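Local coordinates for putative uncharacterized protein (Pseudomonas phage 201phi2-1, PDB 3R4V) that is a phage tubulin-like protein that binds guanosine-5'-diphosphate, with the nucleotide pocket formed by the N-terminal part of its chain, at residues 5-10 with 22-27; 29-34 with 75-80; 192-197 with 267-272; 227-232 with 246-251. All blocks are in the same frame, centred on the assembly; numbering follows the deposited sequence.

In the fold
All four contacts reach the same mixed sheet, but they form two pairs. Contacts 1 and 2, with centres about 10 Å apart, are joined through the neighbouring parallel strands 6-10, of contact 1, and 28-32, of contact 2: Leu7 O and His29 N lie 2.7 Å apart as a probable hydrogen bond, and Cys6 also packs on His29 and Ile78. Contacts 3 and 4, about 8 Å apart by centres, belong to the C-terminal domain, where strands 264-270 and 228-233 adjoin and Trp194 packs on Leu230. The centres of contacts 2 and 4 are about 31 Å apart. In contact 2 the Phe31 side chain lies about 10 Å from the guanosine-5'-diphosphate and about 11 Å from the magnesium ion.

Contact 1 of 4, residues 5-10 with 22-27; sequences VCLIFA and VDLGEA
The flat carbonyl group of Ala27 is met by the backbone N of Leu7, which stands 23° out of the carbonyl plane and donates over 2.8 Å (Leu7 N to Ala27 O). The N-H points almost straight at the oxygen, with 170° at the hydrogen. Leu7 CD1 adds an apolar atom beside the same group, 3.7 Å from Ala27 O and 4.0 Å from Ala27 CB. That methyl of Ala27 also approaches the carbonyl of the residue just before the strand, 3.7 Å from Val5 O. Since Ala27 directly precedes strand 28-32, its bond to Leu7 N opens the ladder that joins this strand to strand 6-10, the two parallel strands of a beta-alpha-beta crossover through helix 11-18, as in the nucleotide-binding domain of tubulins. The 3-10 turns at residues 22-27 return the chain from that helix; Gly25 N bonds to Val22 O, and Gly25 takes the positive phi (52°) that suits a glycine. From the same turn Leu24 crosses Leu7 at about a right angle, Leu24 CD1 lying 3.9 Å from Leu7 CD2. Leu7 packs further on Ile172 and Val176 of helix 161-178, and Asp23 forms a salt bridge with Arg173 of that helix.

Contact 2 of 4, residues 29-34 with 75-80; sequences HCFDTC and MDTIPE
In His29 and in Phe31 the ring carbon CG stands anti to the carbonyl carbon (chi1 -61° and -56°), and both residues, two apart on strand 28-32, direct their rings to the chain that follows helix 71-76. The imidazole meets Pro79 tip to tip, with His29 CE1 3.3 Å from Pro79 CD. The same ring carbon lies 3.3 Å from Thr77 O, so the tip of the histidine sits against both the carbonyl of Thr77 and the proline ring. Its nitrogen ND1 has a water at 2.8 Å, in the plane of the imidazole at its edge. That water donates to Thr77 OG1, also at 2.8 Å, and bridges strand and loop where no direct hydrogen bond spans them. Thr77 OG1 has a second partner in Leu74 O, back in the helix.

Helix 71-76 leads through this turn to strand 84-89, and residues 77-79 pack over strand 28-32 on one face of the parallel sheet of the tubulin-like nucleotide-binding domain. Ile78 N bonds to Met75 O in the last turn before the chain straightens. Ile78 then crosses the phenyl ring of Phe31 obliquely, and Phe31 CZ lies 3.7 Å from both Ile78 CG1 and Ile78 CD1. Thr77 OG1 stands at the edge of the same ring, in its plane, 3.8 Å from Phe31 CZ. Ile102 of helix 95-108 packs on both Phe31 and Ile78, and Arg109 hydrogen-bonds to Ile78 O.

Contact 3 of 4, residues 192-197 with 267-272; sequences ANWVRF and FVINSV
The indole nitrogen of Trp194 makes the polar link of this contact, a weak hydrogen bond of 3.3 Å from Trp194 NE1 to Phe267 O, bent to 126° at the hydrogen. Apolar contact carries the rest. Ile269 lays CD1 over one face of the indole, 3.3 Å above its plane, in a CH-pi contact 3.7 Å from the centroid of the five-membered ring and 26° off the ring normal. The methyl is displaced from the middle of the ring system toward its rim. Further round the indole, on the benzene part, Trp194 CZ2 touches Phe267 CB at 3.5 Å, the two side chains crossing at about a right angle. In Trp194, CG is anti to the backbone N (chi1 162°), which starts the ring system off the helix toward the strand. Ile269 divides its branches: CG1 and CD1 serve the tryptophan, while CG2 reaches Phe197, 3.9 Å from Phe197 CE2. Ile269 CD1 also lies 4.0 Å from Val195 CA, close to the helix backbone itself. Arg196 N still bonds to Ala192 O at 2.8 Å, but Arg196 is the first residue to leave helical backbone angles, and after that bend Phe197 directs its CB back toward the strand. Around the contact, Leu230 and Leu211 from strands 228-233 and 208-214 pack on Trp194, and Val149 of strand 148-154 on Val195 and Ile269, so the end of helix 188-195 packs against the face of the sheet that carries Ile269.

Contact 4 of 4, residues 227-232 with 246-251; sequences ISQLSL and IYRKVG
Ile227 O accepts two backbone donors at the start of the neighbouring strand: Ile246 N, just before it, at 2.8 Å and above the carbonyl plane, and Tyr247 N, in its first residue, at 3.1 Å and in that plane. From there the ladder runs on regularly: Gln229 bonds to Tyr247 and Lys249, and Ser231 to Lys249 and Gly251, ending with Gly251 N to Ser231 O at 2.8 Å. On one face Ser228 OG lies 3.3 Å from Tyr247 CD2, its hydrogen bond being to Trp194 O on helix 188-195. Further along this face Leu232 CD2 rests 3.8 Å from the CA of Gly251, which has no side chain. On the other face Gln229 and Arg248 lie side by side and point the same way, amide and guanidinium planes 88° apart; Phe242 O takes a bond from Arg248 and a weak one from Gln229. Lys249 NZ donates to Tyr247 OH at 3.2 Å and forms a salt bridge with Asp190, tying the edge strand to helix 188-195. Ile227 and Ser228 form a classic beta bulge opposite Ile269; strand 228-233 pairs in parallel with 247-252 and antiparallel with 264-270 in the tubulin-like C-terminal domain's part of the mixed sheet.

Contact 1 of 4, residues 5-10 with 22-27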
# COMPACT_ATOMS: atom_id res chain seq x y z
N VAL A 5 -6.31 -14.55 -7.12
CA VAL A 5 -5.65 -13.40 -6.52
C VAL A 5 -4.47 -13.86 -5.69
O VAL A 5 -4.52 -14.89 -5.00
CB VAL A 5 -6.64 -12.58 -5.64
CG1 VAL A 5 -7.13 -13.41 -4.48
CG2 VAL A 5 -6.00 -11.30 -5.13
N CYS A 6 -3.40 -13.09 -5.79
CA CYS A 6 -2.23 -13.29 -4.96
C CYS A 6 -2.04 -12.06 -4.07
O CYS A 6 -2.03 -10.93 -4.56
CB CYS A 6 -1.02 -13.54 -5.86
SG CYS A 6 0.53 -13.61 -4.99
N LEU A 7 -1.89 -12.29 -2.77
CA LEU A 7 -1.72 -11.20 -1.82
C LEU A 7 -0.27 -11.13 -1.36
O LEU A 7 0.30 -12.12 -0.88
CB LEU A 7 -2.64 -11.37 -0.61
CG LEU A 7 -4.14 -11.37 -0.93
CD1 LEU A 7 -4.61 -12.79 -1.23
CD2 LEU A 7 -4.92 -10.79 0.22
N ILE A 8 0.31 -9.94 -1.47
CA ILE A 8 1.72 -9.75 -1.16
C ILE A 8 1.88 -8.72 -0.04
O ILE A 8 1.32 -7.63 -0.12
CB ILE A 8 2.45 -9.26 -2.41
CG1 ILE A 8 2.35 -10.31 -3.51
CG2 ILE A 8 3.91 -8.93 -2.08
CD1 ILE A 8 2.58 -9.76 -4.90
N PHE A 9 2.65 -9.08 0.99
CA PHE A 9 2.87 -8.21 2.15
C PHE A 9 4.35 -8.03 2.36
O PHE A 9 5.12 -8.99 2.25
CB PHE A 9 2.27 -8.84 3.42
CG PHE A 9 0.80 -9.00 3.36
CD1 PHE A 9 -0.04 -7.99 3.81
CD2 PHE A 9 0.24 -10.13 2.79
CE1 PHE A 9 -1.41 -8.11 3.72
CE2 PHE A 9 -1.14 -10.26 2.70
CZ PHE A 9 -1.96 -9.25 3.17
N ALA A 10 4.75 -6.81 2.70
CA ALA A 10 6.18 -6.50 2.83
C ALA A 10 6.46 -5.66 4.06
O ALA A 10 5.69 -4.77 4.41
CB ALA A 10 6.67 -5.79 1.60
N VAL A 22 -4.53 -14.90 7.58
CA VAL A 22 -3.91 -16.21 7.43
C VAL A 22 -4.89 -17.26 6.92
O VAL A 22 -4.48 -18.29 6.38
CB VAL A 22 -3.25 -16.70 8.74
CG1 VAL A 22 -2.02 -15.85 9.06
CG2 VAL A 22 -4.25 -16.70 9.89
N ASP A 23 -6.18 -17.00 7.06
CA ASP A 23 -7.18 -17.93 6.57
C ASP A 23 -7.13 -18.04 5.04
O ASP A 23 -7.69 -18.98 4.47
CB ASP A 23 -8.58 -17.51 7.03
CG ASP A 23 -8.91 -16.08 6.65
OD1 ASP A 23 -8.42 -15.16 7.34
OD2 ASP A 23 -9.65 -15.89 5.67
N LEU A 24 -6.46 -17.09 4.39
CA LEU A 24 -6.31 -17.12 2.93
C LEU A 24 -5.14 -18.00 2.49
O LEU A 24 -4.97 -18.26 1.30
CB LEU A 24 -6.16 -15.70 2.37
CG LEU A 24 -7.36 -14.79 2.62
CD1 LEU A 24 -7.15 -13.42 1.96
CD2 LEU A 24 -8.64 -15.45 2.12
N GLY A 25 -4.33 -18.42 3.45
CA GLY A 25 -3.33 -19.44 3.21
C GLY A 25 -2.36 -19.25 2.05
O GLY A 25 -1.63 -18.26 1.97
N GLU A 26 -2.37 -20.23 1.14
CA GLU A 26 -1.40 -20.28 0.06
C GLU A 26 -1.41 -19.03 -0.82
O GLU A 26 -0.41 -18.73 -1.49
CB GLU A 26 -1.62 -21.52 -0.81
CG GLU A 26 -0.34 -22.27 -1.15
CD GLU A 26 0.32 -22.90 0.07
OE1 GLU A 26 -0.06 -24.04 0.43
OE2 GLU A 26 1.21 -22.26 0.66
N ALA A 27 -2.52 -18.29 -0.82
CA ALA A 27 -2.65 -17.08 -1.64
C ALA A 27 -1.85 -15.91 -1.09
O ALA A 27 -1.60 -14.93 -1.79
CB ALA A 27 -4.12 -16.68 -1.78

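Contact 2 of 4, residues 29-34 with 75-80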
# COMPACT_ATOMS: atom_id res chain seq x y z
N HIS A 29 1.53 -14.14 0.40
CA HIS A 29 2.98 -14.18 0.28
C HIS A 29 3.59 -13.01 1.03
O HIS A 29 3.31 -11.85 0.71
CB HIS A 29 3.39 -14.11 -1.19
CG HIS A 29 2.87 -15.25 -2.01
ND1 HIS A 29 3.68 -16.27 -2.45
CD2 HIS A 29 1.63 -15.53 -2.46
CE1 HIS A 29 2.96 -17.14 -3.13
NE2 HIS A 29 1.71 -16.72 -3.16
N CYS A 30 4.43 -13.31 2.02
CA CYS A 30 5.04 -12.28 2.86
C CYS A 30 6.53 -12.17 2.63
O CYS A 30 7.20 -13.18 2.45
CB CYS A 30 4.79 -12.57 4.34
SG CYS A 30 3.06 -12.65 4.79
N PHE A 31 7.05 -10.95 2.66
CA PHE A 31 8.48 -10.70 2.48
C PHE A 31 8.99 -9.70 3.50
O PHE A 31 8.32 -8.72 3.82
CB PHE A 31 8.74 -10.17 1.06
CG PHE A 31 8.23 -11.08 -0.02
CD1 PHE A 31 6.95 -10.93 -0.52
CD2 PHE A 31 9.02 -12.11 -0.49
CE1 PHE A 31 6.47 -11.78 -1.50
CE2 PHE A 31 8.55 -12.97 -1.47
CZ PHE A 31 7.27 -12.81 -1.97
N ASP A 32 10.19 -9.95 4.02
CA ASP A 32 10.85 -9.02 4.93
C ASP A 32 12.35 -9.26 4.89
O ASP A 32 12.83 -10.20 4.23
CB ASP A 32 10.33 -9.20 6.37
CG ASP A 32 10.34 -7.89 7.17
OD1 ASP A 32 9.69 -7.85 8.23
OD2 ASP A 32 10.99 -6.91 6.74
N THR A 33 13.09 -8.41 5.59
CA THR A 33 14.55 -8.46 5.59
C THR A 33 15.09 -9.16 6.83
O THR A 33 16.28 -9.48 6.91
CB THR A 33 15.12 -7.04 5.52
OG1 THR A 33 14.50 -6.24 6.53
CG2 THR A 33 14.83 -6.44 4.14
N CYS A 34 14.20 -9.39 7.80
CA CYS A 34 14.55 -10.19 8.97
C CYS A 34 13.28 -10.84 9.51
O CYS A 34 12.26 -10.85 8.83
CB CYS A 34 15.26 -9.36 10.05
SG CYS A 34 16.18 -10.34 11.27
N MET A 75 10.47 -12.97 -6.97
CA MET A 75 9.39 -13.00 -7.94
C MET A 75 9.07 -14.42 -8.39
O MET A 75 7.93 -14.73 -8.72
CB MET A 75 9.69 -12.09 -9.14
CG MET A 75 9.78 -10.59 -8.81
SD MET A 75 8.39 -9.96 -7.84
CE MET A 75 7.01 -10.40 -8.88
N ASP A 76 10.08 -15.29 -8.41
CA ASP A 76 9.86 -16.68 -8.80
C ASP A 76 8.95 -17.42 -7.82
O ASP A 76 8.33 -18.42 -8.17
CB ASP A 76 11.18 -17.43 -8.97
CG ASP A 76 11.82 -17.17 -10.31
OD1 ASP A 76 11.08 -16.93 -11.29
OD2 ASP A 76 13.07 -17.22 -10.40
N THR A 77 8.87 -16.93 -6.59
CA THR A 77 7.99 -17.55 -5.60
C THR A 77 6.57 -16.99 -5.67
O THR A 77 5.70 -17.44 -4.93
CB THR A 77 8.53 -17.38 -4.17
OG1 THR A 77 8.27 -16.04 -3.71
CG2 THR A 77 10.03 -17.67 -4.09
N ILE A 78 6.34 -16.02 -6.54
CA ILE A 78 5.00 -15.43 -6.64
C ILE A 78 4.32 -15.92 -7.90
O ILE A 78 4.72 -15.58 -9.00
CB ILE A 78 5.06 -13.88 -6.62
CG1 ILE A 78 5.73 -13.39 -5.33
CG2 ILE A 78 3.65 -13.28 -6.77
CD1 ILE A 78 6.03 -11.88 -5.31
N PRO A 79 3.29 -16.76 -7.73
CA PRO A 79 2.60 -17.37 -8.87
C PRO A 79 1.96 -16.33 -9.78
O PRO A 79 1.67 -15.23 -9.34
CB PRO A 79 1.49 -18.20 -8.22
CG PRO A 79 1.87 -18.32 -6.78
CD PRO A 79 2.65 -17.09 -6.45
N GLU A 80 1.75 -16.69 -11.05
CA GLU A 80 0.94 -15.87 -11.94
C GLU A 80 -0.48 -15.82 -11.40
O GLU A 80 -1.05 -16.86 -11.05
CB GLU A 80 0.94 -16.44 -13.36
CG GLU A 80 2.29 -16.39 -14.07
CD GLU A 80 2.75 -14.98 -14.39
OE1 GLU A 80 1.89 -14.10 -14.64
OE2 GLU A 80 3.98 -14.74 -14.40
O HOH W 1 6.41 -16.20 -1.66

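Contact 3 of 4, residues 192-197 with 267-272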
# COMPACT_ATOMS: atom_id res chain seq x y z
N ALA A 192 -9.57 -5.81 -14.96
CA ALA A 192 -8.30 -5.34 -15.53
C ALA A 192 -8.45 -3.93 -16.09
O ALA A 192 -7.62 -3.06 -15.83
CB ALA A 192 -7.78 -6.30 -16.62
N ASN A 193 -9.51 -3.70 -16.86
CA ASN A 193 -9.70 -2.40 -17.47
C ASN A 193 -10.17 -1.30 -16.52
O ASN A 193 -10.10 -0.11 -16.85
CB ASN A 193 -10.62 -2.49 -18.69
CG ASN A 193 -9.93 -3.17 -19.85
OD1 ASN A 193 -8.83 -2.77 -20.26
ND2 ASN A 193 -10.55 -4.21 -20.38
N TRP A 194 -10.64 -1.70 -15.34
CA TRP A 194 -10.95 -0.75 -14.28
C TRP A 194 -9.66 -0.19 -13.70
O TRP A 194 -9.52 1.02 -13.57
CB TRP A 194 -11.76 -1.44 -13.17
CG TRP A 194 -11.79 -0.73 -11.85
CD1 TRP A 194 -12.36 0.48 -11.57
CD2 TRP A 194 -11.24 -1.21 -10.62
NE1 TRP A 194 -12.19 0.78 -10.23
CE2 TRP A 194 -11.51 -0.25 -9.62
CE3 TRP A 194 -10.54 -2.37 -10.26
CZ2 TRP A 194 -11.10 -0.40 -8.30
CZ3 TRP A 194 -10.14 -2.53 -8.94
CH2 TRP A 194 -10.42 -1.55 -7.97
N VAL A 195 -8.73 -1.07 -13.34
CA VAL A 195 -7.54 -0.62 -12.61
C VAL A 195 -6.39 -0.20 -13.54
O VAL A 195 -5.59 0.68 -13.19
CB VAL A 195 -7.08 -1.68 -11.57
CG1 VAL A 195 -6.48 -2.91 -12.25
CG2 VAL A 195 -6.10 -1.06 -10.61
N ARG A 196 -6.32 -0.83 -14.72
CA ARG A 196 -5.36 -0.44 -15.76
C ARG A 196 -6.05 0.48 -16.78
O ARG A 196 -6.02 0.22 -17.99
CB ARG A 196 -4.82 -1.67 -16.48
CG ARG A 196 -4.07 -2.68 -15.59
CD ARG A 196 -3.59 -3.88 -16.44
NE ARG A 196 -2.74 -3.43 -17.53
CZ ARG A 196 -1.43 -3.22 -17.40
NH1 ARG A 196 -0.84 -3.49 -16.24
NH2 ARG A 196 -0.72 -2.77 -18.42
N PHE A 197 -6.68 1.54 -16.29
CA PHE A 197 -7.56 2.34 -17.14
C PHE A 197 -6.85 3.06 -18.29
O PHE A 197 -7.48 3.38 -19.28
CB PHE A 197 -8.42 3.32 -16.32
CG PHE A 197 -7.62 4.27 -15.46
CD1 PHE A 197 -7.10 5.44 -16.00
CD2 PHE A 197 -7.40 4.00 -14.11
CE1 PHE A 197 -6.36 6.33 -15.23
CE2 PHE A 197 -6.67 4.88 -13.32
CZ PHE A 197 -6.15 6.05 -13.88
N PHE A 267 -15.90 0.67 -5.63
CA PHE A 267 -14.45 0.79 -5.64
C PHE A 267 -14.13 1.91 -6.62
O PHE A 267 -14.24 1.72 -7.84
CB PHE A 267 -13.85 -0.53 -6.11
CG PHE A 267 -14.24 -1.72 -5.25
CD1 PHE A 267 -15.45 -2.37 -5.45
CD2 PHE A 267 -13.40 -2.17 -4.25
CE1 PHE A 267 -15.80 -3.46 -4.67
CE2 PHE A 267 -13.75 -3.26 -3.46
CZ PHE A 267 -14.95 -3.90 -3.66
N VAL A 268 -13.80 3.08 -6.09
CA VAL A 268 -13.66 4.26 -6.93
C VAL A 268 -12.22 4.71 -6.96
O VAL A 268 -11.59 4.87 -5.92
CB VAL A 268 -14.51 5.41 -6.40
CG1 VAL A 268 -14.57 6.55 -7.43
CG2 VAL A 268 -15.92 4.90 -6.06
N ILE A 269 -11.68 4.87 -8.17
CA ILE A 269 -10.30 5.31 -8.33
C ILE A 269 -10.30 6.78 -8.76
O ILE A 269 -10.99 7.14 -9.70
CB ILE A 269 -9.56 4.44 -9.39
CG1 ILE A 269 -9.54 2.97 -8.97
CG2 ILE A 269 -8.14 4.97 -9.66
CD1 ILE A 269 -8.96 2.02 -9.99
N ASN A 270 -9.52 7.62 -8.07
CA ASN A 270 -9.29 8.99 -8.53
C ASN A 270 -7.82 9.30 -8.31
O ASN A 270 -7.07 8.41 -7.95
CB ASN A 270 -10.19 9.99 -7.82
CG ASN A 270 -9.78 10.24 -6.39
OD1 ASN A 270 -9.01 9.48 -5.80
ND2 ASN A 270 -10.32 11.31 -5.81
N SER A 271 -7.40 10.55 -8.53
CA SER A 271 -5.99 10.87 -8.25
C SER A 271 -5.80 12.29 -7.73
O SER A 271 -4.70 12.64 -7.30
CB SER A 271 -5.11 10.65 -9.49
OG SER A 271 -5.41 11.63 -10.49
N VAL A 272 -6.85 13.11 -7.77
CA VAL A 272 -6.70 14.50 -7.35
C VAL A 272 -6.35 14.62 -5.86
O VAL A 272 -5.74 15.59 -5.44
CB VAL A 272 -7.92 15.38 -7.72
CG1 VAL A 272 -9.13 15.01 -6.88
CG2 VAL A 272 -7.58 16.85 -7.54

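Contact 4 of 4, residues 227-232 with 246-251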
# COMPACT_ATOMS: atom_id res chain seq x y z
N ILE A 227 -12.15 8.79 -11.61
CA ILE A 227 -11.69 8.35 -12.93
C ILE A 227 -12.33 7.03 -13.37
O ILE A 227 -12.80 6.91 -14.50
CB ILE A 227 -10.16 8.13 -12.93
CG1 ILE A 227 -9.45 9.41 -12.49
CG2 ILE A 227 -9.67 7.63 -14.31
CD1 ILE A 227 -7.97 9.19 -12.15
N SER A 228 -12.32 6.04 -12.48
CA SER A 228 -12.71 4.69 -12.86
C SER A 228 -13.42 4.02 -11.69
O SER A 228 -12.91 4.00 -10.58
CB SER A 228 -11.45 3.91 -13.26
OG SER A 228 -11.74 2.62 -13.75
N GLN A 229 -14.59 3.44 -11.95
CA GLN A 229 -15.50 3.05 -10.88
C GLN A 229 -15.98 1.62 -11.11
O GLN A 229 -16.33 1.26 -12.22
CB GLN A 229 -16.70 3.99 -10.97
CG GLN A 229 -17.53 4.19 -9.73
CD GLN A 229 -18.40 5.43 -9.89
OE1 GLN A 229 -17.92 6.56 -9.76
NE2 GLN A 229 -19.67 5.22 -10.25
N LEU A 230 -15.99 0.82 -10.05
CA LEU A 230 -16.59 -0.51 -10.10
C LEU A 230 -17.57 -0.63 -8.94
O LEU A 230 -17.20 -0.37 -7.80
CB LEU A 230 -15.50 -1.57 -9.98
CG LEU A 230 -15.56 -2.78 -10.90
CD1 LEU A 230 -14.18 -3.35 -11.12
CD2 LEU A 230 -16.50 -3.83 -10.31
N SER A 231 -18.82 -1.01 -9.23
CA SER A 231 -19.84 -1.16 -8.19
C SER A 231 -20.35 -2.59 -8.11
O SER A 231 -20.63 -3.21 -9.13
CB SER A 231 -21.02 -0.21 -8.45
OG SER A 231 -20.60 1.14 -8.32
N LEU A 232 -20.46 -3.12 -6.88
CA LEU A 232 -21.09 -4.41 -6.65
C LEU A 232 -22.42 -4.23 -5.94
O LEU A 232 -22.50 -3.47 -4.98
CB LEU A 232 -20.18 -5.31 -5.81
CG LEU A 232 -18.84 -5.68 -6.45
CD1 LEU A 232 -18.03 -6.56 -5.51
CD2 LEU A 232 -19.06 -6.38 -7.79
N ILE A 246 -14.87 8.22 -15.95
CA ILE A 246 -14.58 7.92 -17.33
C ILE A 246 -14.90 6.46 -17.64
O ILE A 246 -15.31 6.13 -18.75
CB ILE A 246 -13.09 8.16 -17.64
CG1 ILE A 246 -12.75 9.64 -17.50
CG2 ILE A 246 -12.74 7.64 -19.03
CD1 ILE A 246 -13.66 10.55 -18.30
N TYR A 247 -14.68 5.60 -16.66
CA TYR A 247 -14.94 4.18 -16.83
C TYR A 247 -15.82 3.72 -15.68
O TYR A 247 -15.59 4.09 -14.54
CB TYR A 247 -13.62 3.39 -16.84
CG TYR A 247 -13.79 1.89 -16.88
CD1 TYR A 247 -13.78 1.19 -18.08
CD2 TYR A 247 -13.95 1.16 -15.70
CE1 TYR A 247 -13.93 -0.19 -18.12
CE2 TYR A 247 -14.10 -0.22 -15.72
CZ TYR A 247 -14.09 -0.88 -16.93
OH TYR A 247 -14.24 -2.25 -16.96
N ARG A 248 -16.85 2.93 -15.98
CA ARG A 248 -17.80 2.47 -14.98
C ARG A 248 -18.23 1.04 -15.29
O ARG A 248 -18.55 0.74 -16.44
CB ARG A 248 -19.02 3.40 -15.01
CG ARG A 248 -20.29 2.83 -14.41
CD ARG A 248 -21.53 3.46 -15.05
NE ARG A 248 -21.50 4.92 -15.07
CZ ARG A 248 -21.80 5.69 -14.03
NH1 ARG A 248 -22.16 5.14 -12.88
NH2 ARG A 248 -21.75 7.01 -14.14
N LYS A 249 -18.26 0.17 -14.28
CA LYS A 249 -18.76 -1.20 -14.44
C LYS A 249 -19.52 -1.65 -13.19
O LYS A 249 -19.23 -1.21 -12.08
CB LYS A 249 -17.63 -2.19 -14.72
CG LYS A 249 -17.28 -2.34 -16.18
CD LYS A 249 -18.30 -3.18 -16.92
CE LYS A 249 -18.18 -2.96 -18.43
NZ LYS A 249 -16.75 -2.94 -18.86
N VAL A 250 -20.46 -2.55 -13.39
CA VAL A 250 -21.26 -3.08 -12.28
C VAL A 250 -21.25 -4.61 -12.26
O VAL A 250 -21.31 -5.26 -13.31
CB VAL A 250 -22.71 -2.57 -12.34
CG1 VAL A 250 -23.58 -3.26 -11.29
CG2 VAL A 250 -22.73 -1.06 -12.16
N GLY A 251 -21.15 -5.19 -11.06
CA GLY A 251 -21.29 -6.62 -10.89
C GLY A 251 -22.42 -6.95 -9.91
O GLY A 251 -22.68 -6.19 -8.98